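Side-chain contacts in nicotinate-nucleotide diphosphorylase (Carboxylating) (PDB 5HUO), which catalyses the formation of nicotinate mononucleotide from quinolinate and phosphoribosyl diphosphate, releasing carbon dioxide and diphosphate, a step of NAD(+) biosynthesis: residues 202-207 with 211-216; 253-258 with 283-288. All blocks are in the same frame, centred on the assembly; numbering follows the deposited sequence.

Contact 1: 202-207 with 211-216; sequences AAVGSV and IAQARA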
loop_
_atom_site.group_PDB
_atom_site.type_symbol
_atom_site.label_atom_id
_atom_site.label_comp_id
_atom_site.label_asym_id
_atom_site.label_seq_id
_atom_site.Cartn_x
_atom_site.Cartn_y
_atom_site.Cartn_z
ATOM N N ALA A 202 19.487 -21.389 -28.642
ATOM C CA ALA A 202 19.603 -22.849 -28.540
ATOM C C ALA A 202 18.239 -23.540 -28.509
ATOM O O ALA A 202 18.038 -24.571 -29.124
ATOM C CB ALA A 202 20.401 -23.218 -27.305
ATOM N N ALA A 203 17.316 -22.964 -27.747
ATOM C CA ALA A 203 15.961 -23.533 -27.585
ATOM C C ALA A 203 15.237 -23.585 -28.907
ATOM O O ALA A 203 14.455 -24.460 -29.149
ATOM C CB ALA A 203 15.135 -22.733 -26.580
ATOM N N VAL A 204 15.487 -22.596 -29.748
ATOM C CA VAL A 204 14.884 -22.532 -31.088
ATOM C C VAL A 204 15.783 -23.233 -32.096
ATOM O O VAL A 204 15.299 -23.786 -33.074
ATOM C CB VAL A 204 14.651 -21.075 -31.527
ATOM C CG1 VAL A 204 14.071 -21.009 -32.924
ATOM C CG2 VAL A 204 13.703 -20.391 -30.571
ATOM N N GLY A 205 17.085 -23.187 -31.840
ATOM C CA GLY A 205 18.062 -23.917 -32.650
ATOM C C GLY A 205 18.576 -23.158 -33.857
ATOM O O GLY A 205 19.467 -23.634 -34.539
ATOM N N SER A 206 18.029 -21.967 -34.099
ATOM C CA SER A 206 18.550 -21.062 -35.144
ATOM C C SER A 206 18.499 -19.620 -34.652
ATOM O O SER A 206 17.560 -19.193 -33.968
ATOM C CB SER A 206 17.820 -21.246 -36.479
ATOM N N VAL A 207 19.544 -18.862 -34.942
ATOM C CA VAL A 207 19.463 -17.421 -34.634
ATOM C C VAL A 207 18.236 -16.895 -35.350
ATOM O O VAL A 207 17.403 -16.258 -34.733
ATOM C CB VAL A 207 20.714 -16.629 -35.063
ATOM C CG1 VAL A 207 20.425 -15.146 -35.179
ATOM C CG2 VAL A 207 21.836 -16.871 -34.066
ATOM N N ILE A 211 14.756 -14.941 -33.641
ATOM C CA ILE A 211 14.387 -13.606 -34.109
ATOM C C ILE A 211 12.993 -13.574 -34.720
ATOM O O ILE A 211 12.227 -12.682 -34.473
ATOM C CB ILE A 211 15.419 -13.075 -35.123
ATOM C CG1 ILE A 211 16.780 -12.938 -34.417
ATOM C CG2 ILE A 211 14.987 -11.731 -35.690
ATOM C CD1 ILE A 211 18.012 -12.800 -35.289
ATOM N N ALA A 212 12.671 -14.569 -35.521
ATOM C CA ALA A 212 11.355 -14.644 -36.178
ATOM C C ALA A 212 10.234 -14.795 -35.161
ATOM O O ALA A 212 9.194 -14.137 -35.283
ATOM C CB ALA A 212 11.292 -15.800 -37.143
ATOM N N GLN A 213 10.448 -15.653 -34.166
ATOM C CA GLN A 213 9.428 -15.884 -33.121
ATOM C C GLN A 213 9.182 -14.679 -32.227
ATOM O O GLN A 213 8.047 -14.365 -31.901
ATOM C CB GLN A 213 9.794 -17.034 -32.241
ATOM C CG GLN A 213 9.734 -18.327 -32.979
ATOM C CD GLN A 213 9.688 -19.505 -32.034
ATOM O OE1 GLN A 213 9.315 -19.371 -30.876
ATOM N NE2 GLN A 213 10.059 -20.679 -32.529
ATOM N N ALA A 214 10.263 -13.994 -31.887
ATOM C CA ALA A 214 10.192 -12.714 -31.178
ATOM C C ALA A 214 9.320 -11.716 -31.928
ATOM O O ALA A 214 8.393 -11.133 -31.383
ATOM C CB ALA A 214 11.584 -12.131 -30.995
ATOM N N ARG A 215 9.609 -11.555 -33.209
ATOM C CA ARG A 215 8.867 -10.621 -34.042
ATOM C C ARG A 215 7.414 -11.004 -34.121
ATOM O O ARG A 215 6.530 -10.179 -34.058
ATOM C CB ARG A 215 9.441 -10.581 -35.443
ATOM C CG ARG A 215 10.906 -10.187 -35.508
ATOM C CD ARG A 215 11.056 -8.703 -35.582
ATOM N NE ARG A 215 12.348 -8.328 -36.136
ATOM C CZ ARG A 215 13.017 -7.232 -35.775
ATOM N NH1 ARG A 215 12.538 -6.406 -34.840
ATOM N NH2 ARG A 215 14.187 -6.956 -36.332
ATOM N N ALA A 216 7.167 -12.268 -34.305
ATOM C CA ALA A 216 5.768 -12.765 -34.380
ATOM C C ALA A 216 4.975 -12.551 -33.090
ATOM O O ALA A 216 3.755 -12.463 -33.101
ATOM C CB ALA A 216 5.770 -14.248 -34.751
#

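Contact 2: 253-258 with 283-288; sequences EQIEQA and RGLAID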
loop_
_atom_site.group_PDB
_atom_site.type_symbol
_atom_site.label_atom_id
_atom_site.label_comp_id
_atom_site.label_asym_id
_atom_site.label_seq_id
_atom_site.Cartn_x
_atom_site.Cartn_y
_atom_site.Cartn_z
ATOM N N GLU A 253 40.030 -8.506 -32.691
ATOM C CA GLU A 253 40.115 -9.096 -34.045
ATOM C C GLU A 253 38.717 -9.590 -34.459
ATOM O O GLU A 253 38.192 -9.213 -35.509
ATOM C CB GLU A 253 41.136 -10.239 -34.150
ATOM N N GLN A 254 38.105 -10.399 -33.595
ATOM C CA GLN A 254 36.744 -10.915 -33.820
ATOM C C GLN A 254 35.755 -9.737 -34.064
ATOM O O GLN A 254 35.021 -9.679 -35.072
ATOM C CB GLN A 254 36.319 -11.824 -32.649
ATOM N N ILE A 255 35.787 -8.773 -33.147
ATOM C CA ILE A 255 34.913 -7.590 -33.217
ATOM C C ILE A 255 35.029 -6.907 -34.572
ATOM O O ILE A 255 34.026 -6.627 -35.222
ATOM C CB ILE A 255 35.214 -6.568 -32.096
ATOM C CG1 ILE A 255 34.789 -7.153 -30.741
ATOM C CG2 ILE A 255 34.480 -5.260 -32.347
ATOM C CD1 ILE A 255 35.195 -6.327 -29.545
ATOM N N GLU A 256 36.258 -6.655 -34.985
ATOM C CA GLU A 256 36.511 -5.938 -36.246
ATOM C C GLU A 256 35.964 -6.670 -37.473
ATOM O O GLU A 256 35.424 -6.066 -38.393
ATOM C CB GLU A 256 38.000 -5.703 -36.444
ATOM C CG GLU A 256 38.305 -4.428 -37.195
ATOM C CD GLU A 256 38.574 -3.257 -36.285
ATOM O OE1 GLU A 256 39.431 -3.392 -35.380
ATOM O OE2 GLU A 256 37.975 -2.187 -36.492
ATOM N N GLN A 257 36.137 -7.985 -37.476
ATOM C CA GLN A 257 35.601 -8.825 -38.556
ATOM C C GLN A 257 34.078 -8.730 -38.624
ATOM O O GLN A 257 33.493 -8.515 -39.690
ATOM C CB GLN A 257 36.073 -10.264 -38.399
ATOM N N ALA A 258 33.451 -8.851 -37.461
ATOM C CA ALA A 258 31.971 -8.744 -37.345
ATOM C C ALA A 258 31.457 -7.431 -37.894
ATOM O O ALA A 258 30.460 -7.392 -38.595
ATOM C CB ALA A 258 31.526 -8.926 -35.897
ATOM N N ARG A 283 38.182 2.018 -28.237
ATOM C CA ARG A 283 38.386 3.328 -28.880
ATOM C C ARG A 283 38.551 3.214 -30.394
ATOM O O ARG A 283 39.287 2.371 -30.902
ATOM C CB ARG A 283 39.575 4.053 -28.309
ATOM C CG ARG A 283 39.616 5.502 -28.744
ATOM C CD ARG A 283 40.794 6.199 -28.097
ATOM N NE ARG A 283 40.611 6.392 -26.660
ATOM C CZ ARG A 283 41.568 6.313 -25.739
ATOM N NH1 ARG A 283 42.804 6.025 -26.063
ATOM N NH2 ARG A 283 41.271 6.527 -24.474
ATOM N N GLY A 284 37.797 4.029 -31.107
ATOM C CA GLY A 284 37.882 4.082 -32.567
ATOM C C GLY A 284 37.192 3.003 -33.398
ATOM O O GLY A 284 37.207 3.102 -34.617
ATOM N N LEU A 285 36.584 1.994 -32.778
ATOM C CA LEU A 285 35.799 0.996 -33.548
ATOM C C LEU A 285 34.474 1.567 -34.035
ATOM O O LEU A 285 33.951 2.509 -33.490
ATOM C CB LEU A 285 35.516 -0.285 -32.775
ATOM C CG LEU A 285 36.736 -0.860 -32.069
ATOM C CD1 LEU A 285 36.430 -2.154 -31.334
ATOM C CD2 LEU A 285 37.886 -1.057 -33.063
ATOM N N ALA A 286 33.962 0.972 -35.090
ATOM C CA ALA A 286 32.700 1.392 -35.678
ATOM C C ALA A 286 31.605 0.508 -35.077
ATOM O O ALA A 286 30.914 -0.243 -35.757
ATOM C CB ALA A 286 32.725 1.284 -37.199
ATOM N N ILE A 287 31.473 0.612 -33.770
ATOM C CA ILE A 287 30.348 0.029 -33.056
ATOM C C ILE A 287 29.570 1.188 -32.551
ATOM O O ILE A 287 30.097 2.290 -32.424
ATOM C CB ILE A 287 30.776 -0.879 -31.896
ATOM C CG1 ILE A 287 31.524 -0.094 -30.820
ATOM C CG2 ILE A 287 31.662 -1.983 -32.416
ATOM C CD1 ILE A 287 31.802 -0.915 -29.583
ATOM N N ASP A 288 28.325 0.925 -32.222
ATOM C CA ASP A 288 27.426 1.989 -31.749
ATOM C C ASP A 288 27.537 2.277 -30.249
ATOM O O ASP A 288 27.510 3.436 -29.840
ATOM C CB ASP A 288 26.005 1.677 -32.129
ATOM C CG ASP A 288 25.845 1.543 -33.646
ATOM O OD1 ASP A 288 25.813 2.600 -34.323
ATOM O OD2 ASP A 288 25.732 0.393 -34.129
#

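Contact 1: 202-207 with 211-216
I211 and V207 sit one turn apart at the start of helix 207-217, with their side chains lying alongside each other and pointing the same way. Followed outward from the backbone, CB of I211 passes 3.8 Å from the carbonyl O of V207, and CG1 runs over the same oxygen, 3.4 Å from V207 O. With CG1 on the side of its own backbone N (chi1 -63°) and the chain extended beyond it, I211 brings its terminal CD1 to 3.4 Å from CG1 of V207. The backbone amide of I211 holds this turn, donating to V207 O over 3.2 Å in an almost straight bond (N-H...O 178°). Two branched aliphatic residues suit the place: A233 and A237 of helix 231-240 take up V207, while L196 and V226 of the parallel strands receive I211. G205, with positive phi, ends the preceding helix and lets the chain turn. Just before it, V204 makes a looser meeting with Q213. The two approach from opposite directions, CG1 and CG2 of V204 lying against the end of the glutamine side chain; I60 and A59 of the second subunit pack on V204 and Q213 respectively. Chemically the contact divides in two: a buried aliphatic pair that depends on dispersion and burial, with the straight backbone bond satisfying the polar atoms of the turn, and a looser van der Waals contact between valine methyls and glutamine, both residues partly exposed beside the second subunit.

Contact 2: 253-258 with 283-288
Helix 252-262 and the loop that leads into strand 289-291 meet here, beside the parallel sheet of the C-terminal domain. The loop contributes L285, whose two methyls go to different partners. CD1 touches CG2 of I255 at 3.8 Å, the two side chains crossing at about a right angle, while CD2 faces the carboxylate of E256, 3.6 Å from both OE1 and OE2 of that residue. The bend of the exposed glutamate at chi2 (94°) brings its carboxylate to the methyl, a van der Waals contact with no hydrogen bond across the segments. The CB of I255 points toward the loop, and the residue is buried; chi1 of -69° puts CG1 beside the backbone N and leaves CG2 anti to it. This one methyl serves two neighbours, for it also lies 4.3 Å from CG2 of I287. Its beta branch thus fills the angle between L285 and I287, and C270 of strand 267-271 packs against I255 too. Between the two loop residues A286 forms the centre of an inverse gamma turn, which brings L285 and I287 both to the helix. I287 reaches I268 and C270 as well as I259 of the helix, and D288 pairs with R267 in a salt bridge as the loop joins the sheet. An apolar helix face laid over strand residues, its edge met by the loop after the next strand, is typical of parallel alpha/beta folds such as the open alpha/beta barrel of the quinolinate phosphoribosyltransferase C-terminal domain.

Overall arrangement
Both contacts belong to the C-terminal domain and lie in series along the chain, contact 1 closing before contact 2 opens. Their centres are 25 Å apart and their nearest atoms about 13 Å, so they do not touch. Helix 231-240 bridges the gap, touched by V207 of contact 1 and, through L231, by Q254, Q257 and A258 of contact 2. In the parallel sheet, contact 1 leans on strands 194-196 and 224-228, contact 2 on 267-271, with strand 244-248 between them. The two contacts thus lie beside different strands of one sheet. Contact 1 borders the second subunit of the hexamer, and D288 of contact 2 packs on F220 of the third subunit.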